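Local coordinates for protein homoprotocatechuate 2,3-dioxygenase (PDB 4Z6M) that catalyses the oxygen-dependent opening of the aromatic ring of homoprotocatechuate at an iron(II) ion held by a facial triad of protein ligands, at residues A10-D14 with D86-A90; D47-Y52 with F108-I112; E119-P125 with V311-D315; V177-D183 with P281-V287; T333-F339 with Y351-A355. The protein carries 1 engineered substitution. Where two conformers were deposited one is given. Residue numbers count along the deposited sequence, not the author numbering.

How the contacts relate
From the N terminus, contact 1 brings the segment leading into strand 15-25 against helix 84-96. Contact 2 opens inside that loop and closes beyond it, so the two cross; it joins a hairpin end at 47-52 to the loop 108-112, within the same glyoxalase-like domain. Contact 3 then closes a long loop, carrying the C-terminal segment 311-315 back to the hairpin turn 119-125 of this first domain. Nested inside it, contact 4 adds strand 283-286 to the sheet of the second glyoxalase-like domain. Contact 5 follows in series as a short loop in the C-terminal region, and it touches contact 4 where Val287 O lies 3.2 Å from Thr333 CG2.

Contact 1. Residues A10-D14 with D86-A90; sequences APAPD and DVDKA
This is a polyproline II segment packed on the first turns of an alpha-helix, at the periphery of the N-terminal glyoxalase-like domain. Residues Ala10 to Pro13 hold phi near -65° and psi near 145°, and Asp14, at -80/102, leads into strand 15-25; the partner is helix 84-96, the helix of the second beta-alpha-beta-beta-beta module of this domain. The nearest pair of CA atoms is Pro13 and Asp86, 4.8 Å apart. Pro13 is the buried wedge: its CB lies 3.4 Å from Asp86 O, its CG 3.8 Å from Ala90 CB, and its CA 4.1 Å from Lys89 CB, so the ring rests on one turn of the helix, where Ala90 N also bonds to Asp86 O at 2.9 Å. Lys89 (chi1 m, chi2 t) lies along the extended segment, with CE 3.9 Å from Pro11 CG and 3.5 Å from Ala12 O. A water joins the two backbones further along, donating to Pro11 O (2.7 Å) and to Lys89 O (2.8 Å). The Asp14 carboxylate turns to Arg195 and Arg82 in salt bridges, while OD2 of Asp86 bonds to Thr83. The other oxygen of Asp86 (chi1 m) fixes the end of the proline segment: Asp14 N donates to Asp86 OD1 at 2.9 Å in a nearly straight bond of 176°.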
# COMPACT_ATOMS: atom_id res chain seq x y z
N ALA A 10 21.78 40.51 -16.08
CA ALA A 10 20.38 40.61 -15.66
C ALA A 10 20.03 39.47 -14.69
O ALA A 10 20.45 38.34 -14.91
CB ALA A 10 19.50 40.53 -16.89
N PRO A 11 19.24 39.75 -13.64
CA PRO A 11 18.92 38.68 -12.68
C PRO A 11 18.00 37.61 -13.27
O PRO A 11 17.12 37.91 -14.07
CB PRO A 11 18.19 39.41 -11.56
CG PRO A 11 17.56 40.57 -12.24
CD PRO A 11 18.62 41.03 -13.22
N ALA A 12 18.18 36.36 -12.85
CA ALA A 12 17.29 35.29 -13.29
C ALA A 12 15.89 35.51 -12.72
O ALA A 12 15.74 36.01 -11.59
CB ALA A 12 17.82 33.93 -12.86
N PRO A 13 14.86 35.11 -13.47
CA PRO A 13 13.52 35.06 -12.90
C PRO A 13 13.49 34.02 -11.79
O PRO A 13 14.19 33.02 -11.87
CB PRO A 13 12.65 34.58 -14.07
CG PRO A 13 13.59 33.77 -14.90
CD PRO A 13 14.88 34.55 -14.83
N ASP A 14 12.70 34.28 -10.75
CA ASP A 14 12.49 33.36 -9.64
C ASP A 14 11.50 32.32 -10.10
O ASP A 14 10.28 32.57 -10.10
CB ASP A 14 12.00 34.12 -8.40
CG ASP A 14 11.82 33.22 -7.19
OD1 ASP A 14 11.89 31.98 -7.38
OD2 ASP A 14 11.57 33.74 -6.07
N ASP A 86 8.59 38.75 -12.37
CA ASP A 86 9.52 37.73 -12.83
C ASP A 86 9.35 37.39 -14.30
O ASP A 86 10.29 36.89 -14.92
CB ASP A 86 9.43 36.46 -11.97
CG ASP A 86 10.06 36.65 -10.61
OD1 ASP A 86 11.30 36.81 -10.56
OD2 ASP A 86 9.32 36.62 -9.60
N VAL A 87 8.19 37.66 -14.88
CA VAL A 87 8.05 37.49 -16.33
C VAL A 87 8.89 38.53 -17.08
O VAL A 87 9.59 38.19 -18.04
CB VAL A 87 6.57 37.47 -16.78
CG1 VAL A 87 6.45 37.20 -18.27
CG2 VAL A 87 5.79 36.42 -15.98
N ASP A 88 8.87 39.78 -16.59
CA ASP A 88 9.78 40.81 -17.10
C ASP A 88 11.24 40.40 -16.92
O ASP A 88 12.05 40.58 -17.83
CB ASP A 88 9.57 42.16 -16.40
CG ASP A 88 8.20 42.73 -16.63
OD1 ASP A 88 7.70 42.63 -17.76
OD2 ASP A 88 7.67 43.34 -15.66
N LYS A 89 11.59 39.86 -15.76
CA LYS A 89 12.97 39.40 -15.54
C LYS A 89 13.35 38.31 -16.53
O LYS A 89 14.45 38.31 -17.07
CB LYS A 89 13.19 38.93 -14.11
CG LYS A 89 13.16 40.09 -13.12
CD LYS A 89 12.92 39.66 -11.70
CE LYS A 89 14.17 39.13 -11.06
NZ LYS A 89 14.51 39.97 -9.86
N ALA A 90 12.43 37.39 -16.79
CA ALA A 90 12.71 36.31 -17.75
C ALA A 90 12.96 36.86 -19.16
O ALA A 90 13.87 36.44 -19.87
CB ALA A 90 11.58 35.29 -17.77
O HOH W 1 16.29 39.93 -15.68

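Contact 2. Residues D47-Y52 with F108-I112; sequences DENQIY and FVKGI
Asp47 (chi1 p) opens the tight turn between strands 42-46 and 50-54: Asp47 N bonds to Gln50 O at 3.0 Å, and Asp47 OD1 accepts from Asn49 N and Gln50 N, both at 2.9 Å, forming an Asx turn. Asp47 OD2 stays 4.2 Å from Lys110 NZ, beyond a salt bridge, but one water links Asp47 OD2 (2.6 Å), Gln50 OE1 (2.7 Å) and Lys110 NZ (2.8 Å). Gln50 (chi1 m, chi2 t) also reaches Phe108 O through a second water, bound by its NE2 at 2.9 Å. Tyr52 (chi1 m), buried, supplies the direct link: its OH accepts from Lys110 N at 2.9 Å and donates to Gln50 OE1 at 2.7 Å, while Val109 CB sits 3.9 Å from Tyr52 CE2 at the ring edge. Opposite, Val109 to Ile112 form a type II turn, with Lys110 at -59/143 and Gly111 at 83/2. Joining strand 50-54 to the 101-104/115-119 connection brings together the two beta-alpha-beta-beta-beta modules of a glyoxalase-type domain.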
# COMPACT_ATOMS: atom_id res chain seq x y z
N ASP A 47 -12.07 21.54 -26.49
CA ASP A 47 -12.81 21.83 -27.71
C ASP A 47 -12.33 20.90 -28.82
O ASP A 47 -11.78 19.82 -28.54
CB ASP A 47 -12.76 23.34 -28.03
CG ASP A 47 -11.34 23.87 -28.30
OD1 ASP A 47 -10.45 23.08 -28.68
OD2 ASP A 47 -11.12 25.10 -28.11
N GLU A 48 -12.56 21.27 -30.08
CA GLU A 48 -12.20 20.40 -31.17
C GLU A 48 -10.70 20.37 -31.48
O GLU A 48 -10.24 19.53 -32.26
CB GLU A 48 -12.97 20.82 -32.43
CG GLU A 48 -14.49 20.82 -32.27
CD GLU A 48 -15.08 19.43 -32.12
OE1 GLU A 48 -14.36 18.42 -32.35
OE2 GLU A 48 -16.30 19.33 -31.81
N ASN A 49 -9.98 21.36 -30.96
CA ASN A 49 -8.55 21.51 -31.23
C ASN A 49 -7.61 21.24 -30.05
O ASN A 49 -6.44 20.94 -30.26
CB ASN A 49 -8.30 22.93 -31.71
CG ASN A 49 -8.88 23.16 -33.08
OD1 ASN A 49 -8.49 22.49 -34.02
ND2 ASN A 49 -9.83 24.04 -33.19
N GLN A 50 -8.13 21.35 -28.82
CA GLN A 50 -7.28 21.25 -27.63
C GLN A 50 -8.02 20.59 -26.48
O GLN A 50 -9.23 20.72 -26.35
CB GLN A 50 -6.83 22.63 -27.14
CG GLN A 50 -5.95 23.40 -28.11
CD GLN A 50 -5.48 24.72 -27.51
OE1 GLN A 50 -6.28 25.55 -27.10
NE2 GLN A 50 -4.18 24.90 -27.43
N ILE A 51 -7.25 19.91 -25.65
CA ILE A 51 -7.73 19.39 -24.38
C ILE A 51 -6.79 19.84 -23.30
O ILE A 51 -5.57 19.68 -23.41
CB ILE A 51 -7.81 17.85 -24.39
CG1 ILE A 51 -8.71 17.38 -25.54
CG2 ILE A 51 -8.30 17.33 -23.04
CD1 ILE A 51 -8.64 15.91 -25.82
N TYR A 52 -7.35 20.43 -22.26
CA TYR A 52 -6.60 20.97 -21.14
C TYR A 52 -6.85 20.06 -19.94
O TYR A 52 -8.00 19.85 -19.57
CB TYR A 52 -7.08 22.38 -20.78
CG TYR A 52 -6.73 23.43 -21.81
CD1 TYR A 52 -7.40 23.51 -23.03
CD2 TYR A 52 -5.74 24.37 -21.55
CE1 TYR A 52 -7.07 24.48 -23.98
CE2 TYR A 52 -5.40 25.34 -22.48
CZ TYR A 52 -6.07 25.39 -23.69
OH TYR A 52 -5.69 26.35 -24.62
N PHE A 108 -0.60 32.28 -24.26
CA PHE A 108 -0.57 31.45 -25.48
C PHE A 108 -1.61 30.35 -25.50
O PHE A 108 -1.91 29.80 -26.56
CB PHE A 108 0.81 30.78 -25.63
CG PHE A 108 1.95 31.73 -25.94
CD1 PHE A 108 2.55 32.45 -24.93
CD2 PHE A 108 2.39 31.91 -27.25
CE1 PHE A 108 3.59 33.31 -25.18
CE2 PHE A 108 3.45 32.78 -27.51
CZ PHE A 108 4.04 33.49 -26.48
N VAL A 109 -2.06 29.95 -24.31
CA VAL A 109 -3.06 28.90 -24.14
C VAL A 109 -4.08 29.40 -23.13
O VAL A 109 -3.79 30.28 -22.32
CB VAL A 109 -2.44 27.55 -23.67
CG1 VAL A 109 -1.40 27.05 -24.65
CG2 VAL A 109 -1.83 27.68 -22.29
N LYS A 110 -5.28 28.83 -23.17
CA LYS A 110 -6.33 29.20 -22.22
C LYS A 110 -5.87 28.97 -20.78
O LYS A 110 -5.15 28.00 -20.49
CB LYS A 110 -7.59 28.40 -22.51
CG LYS A 110 -8.28 28.83 -23.78
CD LYS A 110 -9.56 28.03 -24.00
CE LYS A 110 -10.35 28.53 -25.20
NZ LYS A 110 -9.52 28.65 -26.44
N GLY A 111 -6.28 29.86 -19.88
CA GLY A 111 -6.02 29.67 -18.45
C GLY A 111 -4.65 30.12 -18.00
O GLY A 111 -4.33 29.97 -16.83
N ILE A 112 -3.85 30.67 -18.94
CA ILE A 112 -2.62 31.36 -18.62
C ILE A 112 -2.72 32.80 -19.09
O ILE A 112 -3.22 33.06 -20.18
CB ILE A 112 -1.41 30.68 -19.29
CG1 ILE A 112 -1.38 29.18 -18.97
CG2 ILE A 112 -0.13 31.39 -18.88
CD1 ILE A 112 -0.94 28.87 -17.55
O HOH W 2 -8.95 25.93 -26.85
O HOH W 3 -3.60 27.78 -27.58

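Contact 3. Residues E119-P125 with V311-D315; sequences EDPLGFP and VLDLD
Glu119, Val311 and Pro125 carry most of the buried surface. Extended at chi1 m and chi2 t, Glu119 places OE2 to accept from Leu314 N at 2.8 Å (173°); this oxygen also lies 3.3 Å from Asp313 CB and is shared in a salt bridge with Arg100, which likewise pairs with Asp315. The receiving loop is shaped by an Asx turn in which Asp315 N donates to Asp313 OD1 at 2.9 Å. Between Glu119 and Pro125 runs the hairpin connecting strands 115-119 and 125-129, the last two strands of the N-terminal glyoxalase-like domain. It is a type I turn from Asp120 to Gly123 with a G1 bulge, Gly123 standing at 90/10; Gly123 N bonds to Asp120 O at 2.8 Å and Asp120 N to Phe124 O at 2.9 Å, while Asp120 OD1 accepts from Leu122 N (an Asx turn) and Phe124 N at 2.9 Å each. Val311, its CB directed toward the hairpin, sets CG2 4.0 Å from Pro125 CD and 3.6 Å from Gly123 O, and CG1 4.0 Å from Phe124 CE2. Pro125 CG meets Leu312 O at 3.4 Å, and a water donates to Gly123 O and Leu312 O, each at 2.8 Å.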
# COMPACT_ATOMS: atom_id res chain seq x y z
N GLU A 119 12.91 30.56 -27.29
CA GLU A 119 13.75 29.49 -27.81
C GLU A 119 15.07 29.53 -27.06
O GLU A 119 15.90 30.42 -27.29
CB GLU A 119 14.00 29.67 -29.32
CG GLU A 119 12.76 29.47 -30.15
CD GLU A 119 12.92 29.86 -31.62
OE1 GLU A 119 14.08 30.02 -32.09
OE2 GLU A 119 11.87 30.00 -32.30
N ASP A 120 15.24 28.61 -26.11
CA ASP A 120 16.32 28.76 -25.14
C ASP A 120 17.65 28.33 -25.77
O ASP A 120 17.67 27.86 -26.93
CB ASP A 120 15.98 28.08 -23.81
CG ASP A 120 16.44 26.64 -23.70
OD1 ASP A 120 16.74 25.93 -24.70
OD2 ASP A 120 16.47 26.19 -22.53
N PRO A 121 18.76 28.53 -25.05
CA PRO A 121 20.08 28.23 -25.66
C PRO A 121 20.31 26.77 -26.08
O PRO A 121 21.24 26.48 -26.87
CB PRO A 121 21.06 28.61 -24.55
CG PRO A 121 20.34 29.63 -23.74
CD PRO A 121 18.91 29.21 -23.76
N LEU A 122 19.51 25.86 -25.55
CA LEU A 122 19.56 24.45 -25.94
C LEU A 122 18.53 24.08 -26.99
O LEU A 122 18.37 22.91 -27.33
CB LEU A 122 19.39 23.53 -24.71
CG LEU A 122 20.36 23.79 -23.55
CD1 LEU A 122 20.07 22.83 -22.40
CD2 LEU A 122 21.81 23.69 -24.00
N GLY A 123 17.78 25.08 -27.46
CA GLY A 123 16.79 24.85 -28.52
C GLY A 123 15.39 24.50 -28.03
O GLY A 123 14.55 24.10 -28.84
N PHE A 124 15.14 24.63 -26.73
CA PHE A 124 13.87 24.20 -26.16
C PHE A 124 12.92 25.37 -26.02
O PHE A 124 13.32 26.48 -25.68
CB PHE A 124 14.07 23.52 -24.80
CG PHE A 124 14.64 22.16 -24.90
CD1 PHE A 124 16.01 21.99 -24.95
CD2 PHE A 124 13.83 21.04 -24.97
CE1 PHE A 124 16.55 20.72 -25.06
CE2 PHE A 124 14.36 19.78 -25.09
CZ PHE A 124 15.74 19.62 -25.12
N PRO A 125 11.62 25.11 -26.25
CA PRO A 125 10.59 26.13 -26.11
C PRO A 125 10.16 26.19 -24.65
O PRO A 125 9.28 25.43 -24.22
CB PRO A 125 9.48 25.63 -27.03
CG PRO A 125 9.63 24.15 -27.03
CD PRO A 125 11.10 23.87 -26.86
N VAL A 311 10.83 18.76 -30.73
CA VAL A 311 10.38 19.99 -30.12
C VAL A 311 10.21 21.06 -31.20
O VAL A 311 10.90 21.05 -32.20
CB VAL A 311 11.29 20.50 -28.98
CG1 VAL A 311 11.66 19.36 -28.05
CG2 VAL A 311 12.52 21.24 -29.47
N LEU A 312 9.29 21.99 -30.95
CA LEU A 312 9.02 23.07 -31.91
C LEU A 312 9.73 24.34 -31.52
O LEU A 312 9.96 24.61 -30.34
CB LEU A 312 7.52 23.35 -32.00
CG LEU A 312 6.65 22.13 -32.35
CD1 LEU A 312 5.20 22.54 -32.51
CD2 LEU A 312 7.14 21.43 -33.61
N ASP A 313 10.06 25.14 -32.54
CA ASP A 313 10.44 26.52 -32.33
C ASP A 313 9.18 27.41 -32.22
O ASP A 313 8.04 26.90 -32.24
CB ASP A 313 11.41 26.96 -33.46
CG ASP A 313 10.75 27.07 -34.83
OD1 ASP A 313 9.51 27.21 -34.95
OD2 ASP A 313 11.52 27.00 -35.84
N LEU A 314 9.36 28.72 -32.07
CA LEU A 314 8.24 29.60 -31.80
C LEU A 314 7.36 29.87 -33.02
O LEU A 314 6.28 30.48 -32.89
CB LEU A 314 8.74 30.91 -31.20
CG LEU A 314 9.35 30.80 -29.81
CD1 LEU A 314 9.72 32.18 -29.28
CD2 LEU A 314 8.44 30.09 -28.82
N ASP A 315 7.82 29.44 -34.20
CA ASP A 315 7.01 29.47 -35.43
C ASP A 315 6.27 28.16 -35.71
O ASP A 315 5.56 28.04 -36.71
CB ASP A 315 7.91 29.75 -36.63
CG ASP A 315 8.62 31.05 -36.54
OD1 ASP A 315 7.97 32.06 -36.22
OD2 ASP A 315 9.85 31.06 -36.77
O HOH W 4 12.44 25.76 -29.58

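Contact 4. Residues V177-D183 with P281-V287; sequences VTEDIQD and PTITWNV
Strands 177-182 and 283-286 run parallel, their axes 4.6 Å apart at closest approach and crossing at -24°, with Glu179, Asp180, Ile181 and Gln182 paired in register with Ile283, Thr284, Trp285 and Asn286. The ladder is the staggered one of parallel sheets: Ile283 N to Thr178 O (3.0 Å), Asp180 N to Ile283 O (3.0 Å), Trp285 N to Asp180 O (2.9 Å), Gln182 N to Trp285 O (2.9 Å) and Val287 N to Gln182 O (2.8 Å). On one face Trp285 (chi1 m) donates from NE1 to Glu179 OE1 at 2.8 Å, the other oxygen of Glu179 serving Tyr273 and Ser251, and Ile181 packs its CG2 3.7 Å from Val287 CB, just beyond the strand end. On the other, Asp180 (chi1 p) accepts from Thr284 OG1 through OD1 at 2.6 Å and from Gln182 NE2 through OD2 at 2.9 Å, with Arg167 of helix 163-172 as a further salt-bridge partner. Strand 283-286 thus extends the second glyoxalase-like sheet beyond strand 176-182, which pairs on its other side with strand 188-194; helix 329-333 touches Ile181 and Val287, while Pro281, Ile283 and Trp285 pack on neighbouring subunits.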
# COMPACT_ATOMS: atom_id res chain seq x y z
N VAL A 177 21.54 21.43 -8.99
CA VAL A 177 21.76 20.03 -9.32
C VAL A 177 21.66 19.19 -8.07
O VAL A 177 22.18 19.55 -7.02
CB VAL A 177 23.11 19.81 -10.03
CG1 VAL A 177 23.42 18.34 -10.23
CG2 VAL A 177 23.07 20.54 -11.37
N THR A 178 20.96 18.08 -8.20
CA THR A 178 20.78 17.12 -7.12
C THR A 178 21.58 15.89 -7.37
O THR A 178 22.32 15.47 -6.50
CB THR A 178 19.29 16.81 -6.95
OG1 THR A 178 18.75 16.41 -8.22
CG2 THR A 178 18.58 18.01 -6.45
N GLU A 179 21.42 15.27 -8.53
CA GLU A 179 22.16 14.06 -8.88
C GLU A 179 22.67 14.12 -10.31
O GLU A 179 22.15 14.87 -11.13
CB GLU A 179 21.27 12.83 -8.70
CG GLU A 179 20.65 12.74 -7.30
CD GLU A 179 20.27 11.34 -6.88
OE1 GLU A 179 20.97 10.42 -7.27
OE2 GLU A 179 19.28 11.16 -6.12
N ASP A 180 23.68 13.32 -10.61
CA ASP A 180 24.20 13.21 -11.97
C ASP A 180 24.85 11.87 -12.19
O ASP A 180 25.05 11.09 -11.23
CB ASP A 180 25.09 14.40 -12.33
CG ASP A 180 26.40 14.45 -11.60
OD1 ASP A 180 26.62 13.77 -10.61
OD2 ASP A 180 27.22 15.28 -12.00
N ILE A 181 25.12 11.59 -13.47
CA ILE A 181 25.80 10.36 -13.85
C ILE A 181 27.02 10.73 -14.67
O ILE A 181 26.90 11.45 -15.66
CB ILE A 181 24.87 9.43 -14.68
CG1 ILE A 181 23.70 8.94 -13.84
CG2 ILE A 181 25.64 8.25 -15.26
CD1 ILE A 181 22.65 8.16 -14.61
N GLN A 182 28.18 10.21 -14.26
CA GLN A 182 29.45 10.46 -14.94
C GLN A 182 30.23 9.18 -15.10
O GLN A 182 29.87 8.17 -14.51
CB GLN A 182 30.29 11.47 -14.15
CG GLN A 182 29.65 12.82 -14.00
CD GLN A 182 30.57 13.83 -13.36
OE1 GLN A 182 31.80 13.82 -13.57
NE2 GLN A 182 30.00 14.74 -12.63
N ASP A 183 31.31 9.20 -15.86
CA ASP A 183 32.28 8.11 -15.80
C ASP A 183 33.64 8.59 -15.33
O ASP A 183 33.81 9.76 -14.98
CB ASP A 183 32.34 7.33 -17.12
CG ASP A 183 32.89 8.11 -18.28
OD1 ASP A 183 33.49 9.19 -18.06
OD2 ASP A 183 32.73 7.62 -19.43
N PRO A 281 22.91 17.52 -0.19
CA PRO A 281 24.07 16.83 -0.72
C PRO A 281 23.83 16.32 -2.13
O PRO A 281 22.82 15.69 -2.39
CB PRO A 281 24.26 15.66 0.25
CG PRO A 281 23.60 16.08 1.52
CD PRO A 281 22.45 16.96 1.11
N THR A 282 24.75 16.61 -3.03
CA THR A 282 24.65 16.10 -4.38
C THR A 282 25.15 14.65 -4.42
O THR A 282 25.95 14.20 -3.58
CB THR A 282 25.46 16.95 -5.35
OG1 THR A 282 26.83 16.90 -4.93
CG2 THR A 282 24.98 18.36 -5.32
N ILE A 283 24.65 13.90 -5.37
CA ILE A 283 25.04 12.50 -5.53
C ILE A 283 25.47 12.27 -6.98
O ILE A 283 24.73 12.58 -7.90
CB ILE A 283 23.86 11.55 -5.21
CG1 ILE A 283 23.28 11.82 -3.81
CG2 ILE A 283 24.32 10.11 -5.33
CD1 ILE A 283 21.97 11.12 -3.50
N THR A 284 26.66 11.73 -7.19
CA THR A 284 27.16 11.35 -8.51
C THR A 284 27.28 9.84 -8.60
O THR A 284 27.89 9.20 -7.74
CB THR A 284 28.53 11.96 -8.78
OG1 THR A 284 28.44 13.40 -8.76
CG2 THR A 284 29.06 11.52 -10.15
N TRP A 285 26.64 9.26 -9.61
CA TRP A 285 26.72 7.83 -9.89
C TRP A 285 27.65 7.58 -11.06
O TRP A 285 27.70 8.39 -12.00
CB TRP A 285 25.36 7.30 -10.27
CG TRP A 285 24.30 7.44 -9.21
CD1 TRP A 285 23.70 8.60 -8.82
CD2 TRP A 285 23.73 6.40 -8.40
NE1 TRP A 285 22.76 8.35 -7.83
CE2 TRP A 285 22.76 7.01 -7.55
CE3 TRP A 285 23.91 5.02 -8.32
CZ2 TRP A 285 22.00 6.29 -6.65
CZ3 TRP A 285 23.14 4.30 -7.40
CH2 TRP A 285 22.20 4.95 -6.60
N ASN A 286 28.32 6.43 -11.05
CA ASN A 286 29.09 6.01 -12.21
C ASN A 286 28.16 5.42 -13.25
O ASN A 286 27.26 4.64 -12.91
CB ASN A 286 30.13 4.97 -11.82
CG ASN A 286 31.10 4.69 -12.93
OD1 ASN A 286 30.89 3.75 -13.71
ND2 ASN A 286 32.17 5.47 -13.01
N VAL A 287 28.40 5.73 -14.52
CA VAL A 287 27.53 5.25 -15.59
C VAL A 287 27.47 3.72 -15.69
O VAL A 287 26.52 3.17 -16.22
CB VAL A 287 27.97 5.87 -16.96
CG1 VAL A 287 29.27 5.25 -17.46
CG2 VAL A 287 26.86 5.81 -17.99
O HOH W 5 20.44 15.20 -3.95

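Contact 5. Residues T333-F339 with Y351-A355; sequences TIGADGF and YHGQA
Tyr351 enters on a short antiparallel ladder, its O accepting a CA-H...O contact from Phe339 CA at 3.2 Å; its side chain leads off to pack on Asp239 of a neighbouring subunit. His352 forms the non-hydrogen-bonded pair with Phe339 (CA atoms 4.8 Å apart). Their rings, on chi1 m and t respectively, meet obliquely at 57° with centroids 5.0 Å apart and Phe339 CE1 over a face of the imidazole, whose NE2 bonds to Glu347. Gly353, at 68/22, donates from N to Gly338 O at 2.9 Å. Its CA lies 3.3 Å from both Gly335 O and Ala336 O, in the type I turn Gly335-Gly338, and a CB there would clash with Ala336 O. Waters join Gly353 O (3.1 Å) to Ile334 O (2.7 Å), and Gln354 O to Thr333 O (2.8 Å each). Ala355 CB finally meets Ile334 CG2 at 3.9 Å. The loop after helix 329-333 is therefore held mainly through backbone carbonyls, directly or via water, at a point where glycine allows close approach.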
# COMPACT_ATOMS: atom_id res chain seq x y z
N THR A 333 27.17 0.93 -21.65
CA THR A 333 26.57 0.06 -20.63
C THR A 333 25.99 -1.25 -21.15
O THR A 333 26.20 -2.29 -20.53
CB THR A 333 25.51 0.79 -19.81
OG1 THR A 333 24.38 1.17 -20.64
CG2 THR A 333 26.09 2.00 -19.13
N ILE A 334 25.22 -1.19 -22.25
CA ILE A 334 24.49 -2.38 -22.71
C ILE A 334 24.73 -2.75 -24.16
O ILE A 334 24.20 -3.75 -24.62
CB ILE A 334 22.95 -2.27 -22.47
CG1 ILE A 334 22.35 -1.05 -23.18
CG2 ILE A 334 22.65 -2.17 -20.99
CD1 ILE A 334 20.82 -0.99 -23.05
N GLY A 335 25.53 -1.96 -24.87
CA GLY A 335 25.89 -2.28 -26.24
C GLY A 335 26.95 -3.36 -26.30
O GLY A 335 27.38 -3.89 -25.27
N ALA A 336 27.37 -3.69 -27.52
CA ALA A 336 28.25 -4.83 -27.73
C ALA A 336 29.63 -4.68 -27.06
O ALA A 336 30.27 -5.67 -26.75
CB ALA A 336 28.43 -5.06 -29.21
N ASP A 337 30.07 -3.44 -26.85
CA ASP A 337 31.32 -3.18 -26.16
C ASP A 337 31.10 -2.52 -24.79
O ASP A 337 32.02 -1.89 -24.25
CB ASP A 337 32.23 -2.31 -27.03
CG ASP A 337 32.67 -3.02 -28.32
OD1 ASP A 337 32.87 -4.25 -28.29
OD2 ASP A 337 32.80 -2.33 -29.35
N GLY A 338 29.90 -2.66 -24.25
CA GLY A 338 29.55 -2.04 -22.98
C GLY A 338 29.91 -2.88 -21.77
O GLY A 338 30.33 -4.04 -21.87
N PHE A 339 29.72 -2.28 -20.60
CA PHE A 339 30.01 -2.92 -19.33
C PHE A 339 29.12 -2.31 -18.27
O PHE A 339 28.93 -1.10 -18.22
CB PHE A 339 31.47 -2.70 -18.96
CG PHE A 339 31.84 -3.28 -17.63
CD1 PHE A 339 32.07 -4.64 -17.48
CD2 PHE A 339 31.97 -2.45 -16.53
CE1 PHE A 339 32.41 -5.15 -16.24
CE2 PHE A 339 32.30 -2.97 -15.28
CZ PHE A 339 32.52 -4.32 -15.15
N TYR A 351 28.47 -7.41 -16.24
CA TYR A 351 27.88 -7.69 -17.56
C TYR A 351 28.80 -7.09 -18.60
O TYR A 351 29.11 -5.91 -18.54
CB TYR A 351 26.45 -7.11 -17.65
CG TYR A 351 25.56 -7.61 -16.53
CD1 TYR A 351 25.10 -8.93 -16.53
CD2 TYR A 351 25.25 -6.81 -15.46
CE1 TYR A 351 24.33 -9.41 -15.50
CE2 TYR A 351 24.49 -7.28 -14.41
CZ TYR A 351 24.03 -8.57 -14.43
OH TYR A 351 23.27 -9.04 -13.39
N HIS A 352 29.23 -7.91 -19.55
CA HIS A 352 30.10 -7.50 -20.64
C HIS A 352 29.40 -7.67 -21.97
O HIS A 352 29.07 -8.80 -22.35
CB HIS A 352 31.34 -8.40 -20.68
CG HIS A 352 32.17 -8.33 -19.45
ND1 HIS A 352 33.26 -7.50 -19.35
CD2 HIS A 352 32.09 -9.01 -18.28
CE1 HIS A 352 33.82 -7.66 -18.16
NE2 HIS A 352 33.12 -8.57 -17.49
N GLY A 353 29.20 -6.57 -22.69
CA GLY A 353 28.63 -6.64 -24.02
C GLY A 353 27.18 -7.08 -24.06
O GLY A 353 26.69 -7.54 -25.08
N GLN A 354 26.48 -6.91 -22.94
CA GLN A 354 25.08 -7.30 -22.85
C GLN A 354 24.43 -6.51 -21.73
O GLN A 354 25.11 -5.81 -20.98
CB GLN A 354 24.95 -8.80 -22.61
CG GLN A 354 25.70 -9.36 -21.42
CD GLN A 354 25.73 -10.89 -21.43
OE1 GLN A 354 24.88 -11.54 -22.05
NE2 GLN A 354 26.70 -11.46 -20.76
N ALA A 355 23.10 -6.59 -21.67
CA ALA A 355 22.34 -6.05 -20.58
C ALA A 355 22.32 -7.01 -19.40
O ALA A 355 22.77 -8.15 -19.51
CB ALA A 355 20.94 -5.72 -21.05
O HOH W 6 24.94 -4.09 -18.79
O HOH W 7 24.23 -6.04 -26.09